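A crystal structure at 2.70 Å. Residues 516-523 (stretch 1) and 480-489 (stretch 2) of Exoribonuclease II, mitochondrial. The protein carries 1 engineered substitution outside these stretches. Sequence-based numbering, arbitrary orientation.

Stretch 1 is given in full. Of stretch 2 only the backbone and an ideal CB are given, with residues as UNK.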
# COMPACT_ATOMS: atom_id res chain seq x y z
N LEU A 516 -12.61 -22.11 -18.07
CA LEU A 516 -11.35 -21.82 -18.73
C LEU A 516 -11.64 -21.66 -20.21
O LEU A 516 -12.12 -22.61 -20.83
CB LEU A 516 -10.33 -22.94 -18.52
CG LEU A 516 -9.91 -23.36 -17.10
CD1 LEU A 516 -8.82 -24.43 -17.15
CD2 LEU A 516 -9.49 -22.19 -16.19
N GLY A 517 -11.37 -20.49 -20.77
CA GLY A 517 -11.81 -20.25 -22.13
C GLY A 517 -10.73 -19.96 -23.16
O GLY A 517 -9.54 -20.12 -22.89
N ILE A 518 -11.16 -19.57 -24.37
CA ILE A 518 -10.28 -19.10 -25.43
C ILE A 518 -11.04 -18.01 -26.16
O ILE A 518 -12.26 -18.08 -26.31
CB ILE A 518 -9.83 -20.18 -26.44
CG1 ILE A 518 -9.13 -21.33 -25.75
CG2 ILE A 518 -8.90 -19.62 -27.51
CD1 ILE A 518 -8.95 -22.52 -26.66
N VAL A 519 -10.31 -17.01 -26.61
CA VAL A 519 -10.88 -15.88 -27.32
C VAL A 519 -9.84 -15.45 -28.33
O VAL A 519 -8.66 -15.74 -28.18
CB VAL A 519 -11.21 -14.72 -26.36
CG1 VAL A 519 -12.25 -15.14 -25.33
CG2 VAL A 519 -9.96 -14.28 -25.68
N SER A 520 -10.27 -14.77 -29.39
CA SER A 520 -9.25 -14.32 -30.31
C SER A 520 -9.66 -13.06 -31.05
O SER A 520 -8.85 -12.46 -31.75
CB SER A 520 -8.90 -15.42 -31.31
OG SER A 520 -10.06 -16.18 -31.62
N ASN A 521 -10.90 -12.64 -30.90
CA ASN A 521 -11.36 -11.46 -31.61
C ASN A 521 -11.37 -10.32 -30.62
O ASN A 521 -12.28 -10.20 -29.81
CB ASN A 521 -12.75 -11.69 -32.20
CG ASN A 521 -13.24 -10.50 -32.99
OD1 ASN A 521 -12.45 -9.67 -33.47
ND2 ASN A 521 -14.56 -10.41 -33.14
N PHE A 522 -10.36 -9.45 -30.72
CA PHE A 522 -10.17 -8.32 -29.80
C PHE A 522 -10.29 -6.99 -30.55
O PHE A 522 -9.30 -6.53 -31.14
CB PHE A 522 -8.80 -8.37 -29.13
CG PHE A 522 -8.56 -9.53 -28.22
CD1 PHE A 522 -9.30 -9.72 -27.06
CD2 PHE A 522 -7.53 -10.43 -28.51
CE1 PHE A 522 -9.03 -10.79 -26.22
CE2 PHE A 522 -7.27 -11.49 -27.69
CZ PHE A 522 -8.02 -11.66 -26.54
N PRO A 523 -11.44 -6.33 -30.51
CA PRO A 523 -11.53 -4.96 -31.04
C PRO A 523 -10.58 -3.96 -30.34
O PRO A 523 -10.42 -3.97 -29.12
CB PRO A 523 -13.00 -4.60 -30.79
CG PRO A 523 -13.70 -5.91 -30.85
CD PRO A 523 -12.77 -6.89 -30.21
N UNK A 480 -1.11 -11.94 -21.70
CA UNK A 480 -1.81 -10.69 -21.95
C UNK A 480 -2.98 -10.88 -22.90
O UNK A 480 -2.88 -11.58 -23.92
CB UNK A 480 -0.84 -9.65 -22.52
N UNK A 481 -4.09 -10.22 -22.57
CA UNK A 481 -5.19 -10.15 -23.51
C UNK A 481 -4.91 -9.08 -24.56
O UNK A 481 -3.90 -8.37 -24.53
CB UNK A 481 -6.50 -9.86 -22.78
N UNK A 482 -5.86 -8.94 -25.48
CA UNK A 482 -5.82 -7.82 -26.38
C UNK A 482 -5.03 -8.02 -27.65
O UNK A 482 -4.95 -7.09 -28.45
CB UNK A 482 -5.25 -6.61 -25.63
N UNK A 483 -4.45 -9.19 -27.86
CA UNK A 483 -3.68 -9.48 -29.07
C UNK A 483 -4.61 -10.08 -30.14
O UNK A 483 -5.03 -11.24 -30.04
CB UNK A 483 -2.52 -10.43 -28.76
N UNK A 484 -4.94 -9.26 -31.16
CA UNK A 484 -5.96 -9.58 -32.17
C UNK A 484 -5.62 -10.84 -32.94
O UNK A 484 -4.48 -11.03 -33.38
CB UNK A 484 -6.13 -8.41 -33.15
N UNK A 485 -6.63 -11.68 -33.14
CA UNK A 485 -6.46 -12.95 -33.84
C UNK A 485 -5.31 -13.73 -33.24
O UNK A 485 -4.42 -14.21 -33.93
CB UNK A 485 -6.22 -12.72 -35.33
N UNK A 486 -5.29 -13.82 -31.92
CA UNK A 486 -4.40 -14.79 -31.33
C UNK A 486 -5.20 -15.62 -30.37
O UNK A 486 -5.87 -15.05 -29.51
CB UNK A 486 -3.21 -14.12 -30.64
N UNK A 487 -5.12 -16.93 -30.52
CA UNK A 487 -5.84 -17.81 -29.61
C UNK A 487 -5.26 -17.55 -28.22
O UNK A 487 -4.04 -17.61 -28.01
CB UNK A 487 -5.72 -19.28 -30.02
N UNK A 488 -6.12 -17.12 -27.31
CA UNK A 488 -5.71 -16.49 -26.06
C UNK A 488 -6.50 -17.09 -24.90
O UNK A 488 -7.72 -16.93 -24.83
CB UNK A 488 -5.91 -14.97 -26.12
N UNK A 489 -5.79 -17.79 -24.03
CA UNK A 489 -6.40 -18.47 -22.90
C UNK A 489 -6.91 -17.47 -21.87
O UNK A 489 -6.27 -16.46 -21.58
CB UNK A 489 -5.40 -19.43 -22.25

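Position 480 has nothing of stretch 1 within 5.5 Å of its ideal CB, so these atoms do not constrain it; it is Asp-480, hydrogen-bonded through OD1 elsewhere in the structure. At 481 the CA-to-CB bond runs sideways and the ideal CB lies 4.4 Å from Phe-522 CE1, which favours an apolar residue without fixing its size. Leu-481 fits, its CB making that apolar contact.

At 482, with phi/psi of 88/2, a CB would be jammed against the carbonyl O of 481, which by itself calls for glycine. Gly-482 puts its CA 3.9 Å from the centroid of the Phe-522 ring, 17° off the normal, a CH-pi contact over the ring face.

At 483 CA-to-CB points away, so many side chains would do. The backbone does the work here: O of Lys-483 sits 3.0 Å from Phe-522 CD2, at the ring edge, while Lys-483 NZ is hydrogen-bonded elsewhere in the structure.

Position 484 points sideways, its ideal CB 4.2 Å from Phe-522 O, with the Phe-522 amide and Asn-521 OD1 nearby. A polar side chain could turn back to the amide, and a longer one such as Gln or His could also come near OD1. In His-484 (chi1 t) the end comes nearer: Phe-522 N donates a weak hydrogen bond to ND1 at 3.4 Å, and CE1 lies 3.3 Å from Asn-521 OD1, both partners near the ring plane.

At 485 phi/psi of 52/47 is left-handed, easiest for Gly, Asn or Asp, and CB points away. Asp-485 contributes its amide, N to Ser-520 O at 2.7 Å. Position 486 also points away, leaving the side chain free; Arg-486 makes its contact through the backbone, its O accepting a CA-H...O contact from Ser-520 CA at 3.5 Å.

At 487 the sideways CB is 4.1 Å from Ile-518 CG2, so an aliphatic stem suits, with or without a polar end. Lys-487 supplies the stem, its CB making that contact.

Position 488 pairs with Val-519 in antiparallel register: N to Val-519 O is 3.0 Å (weak), and Val-519 N to O of 488 is 3.1 Å. Its CB shares a sheet face with Val-519 and lies 4.0 Å from Phe-522 CZ, suiting Val, Ile or Thr. Thr-488 adds a hydroxyl: OG1 donates to Arg-486 O at 2.7 Å.

Position 489 faces the Ile-518 side, its CB 4.2 Å from Gly-517 O, and tolerates many residues. In Glu-489, CA approaches Gly-517 O at 3.5 Å in a CA-H...O contact.

Stretch 2 480-489: DLGKHDRKTE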
# COMPACT_ATOMS: atom_id res chain seq x y z
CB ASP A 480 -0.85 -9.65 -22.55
CG ASP A 480 -0.44 -8.60 -21.55
OD1 ASP A 480 -1.31 -8.14 -20.80
OD2 ASP A 480 0.75 -8.21 -21.52
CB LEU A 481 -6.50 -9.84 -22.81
CG LEU A 481 -7.01 -10.78 -21.73
CD1 LEU A 481 -8.51 -10.71 -21.71
CD2 LEU A 481 -6.55 -12.20 -21.96
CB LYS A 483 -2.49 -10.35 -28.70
CG LYS A 483 -1.64 -9.69 -27.59
CD LYS A 483 -0.28 -10.34 -27.33
CE LYS A 483 0.48 -9.58 -26.22
NZ LYS A 483 1.97 -9.72 -26.31
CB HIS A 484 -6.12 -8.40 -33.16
CG HIS A 484 -7.36 -8.46 -34.03
ND1 HIS A 484 -8.60 -8.84 -33.57
CD2 HIS A 484 -7.55 -8.12 -35.34
CE1 HIS A 484 -9.49 -8.76 -34.54
NE2 HIS A 484 -8.88 -8.32 -35.63
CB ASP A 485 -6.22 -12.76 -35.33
CG ASP A 485 -7.36 -12.12 -36.01
OD1 ASP A 485 -8.46 -12.71 -35.91
OD2 ASP A 485 -7.15 -11.05 -36.63
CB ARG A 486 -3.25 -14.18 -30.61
CG ARG A 486 -2.47 -13.21 -31.46
CD ARG A 486 -0.90 -13.19 -31.38
NE ARG A 486 -0.35 -12.79 -32.72
CZ ARG A 486 0.10 -13.46 -33.81
NH1 ARG A 486 0.32 -14.78 -33.91
NH2 ARG A 486 0.37 -12.71 -34.89
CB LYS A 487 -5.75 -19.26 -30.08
CG LYS A 487 -4.87 -20.15 -29.29
CD LYS A 487 -5.33 -21.58 -29.38
CE LYS A 487 -4.50 -22.46 -28.47
NZ LYS A 487 -5.17 -23.76 -28.18
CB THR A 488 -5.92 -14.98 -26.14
OG1 THR A 488 -4.94 -14.42 -27.03
CG2 THR A 488 -5.79 -14.35 -24.77
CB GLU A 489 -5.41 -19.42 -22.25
CG GLU A 489 -4.45 -20.05 -23.23
CD GLU A 489 -3.86 -21.34 -22.68
OE1 GLU A 489 -4.60 -22.09 -22.01
OE2 GLU A 489 -2.65 -21.60 -22.92
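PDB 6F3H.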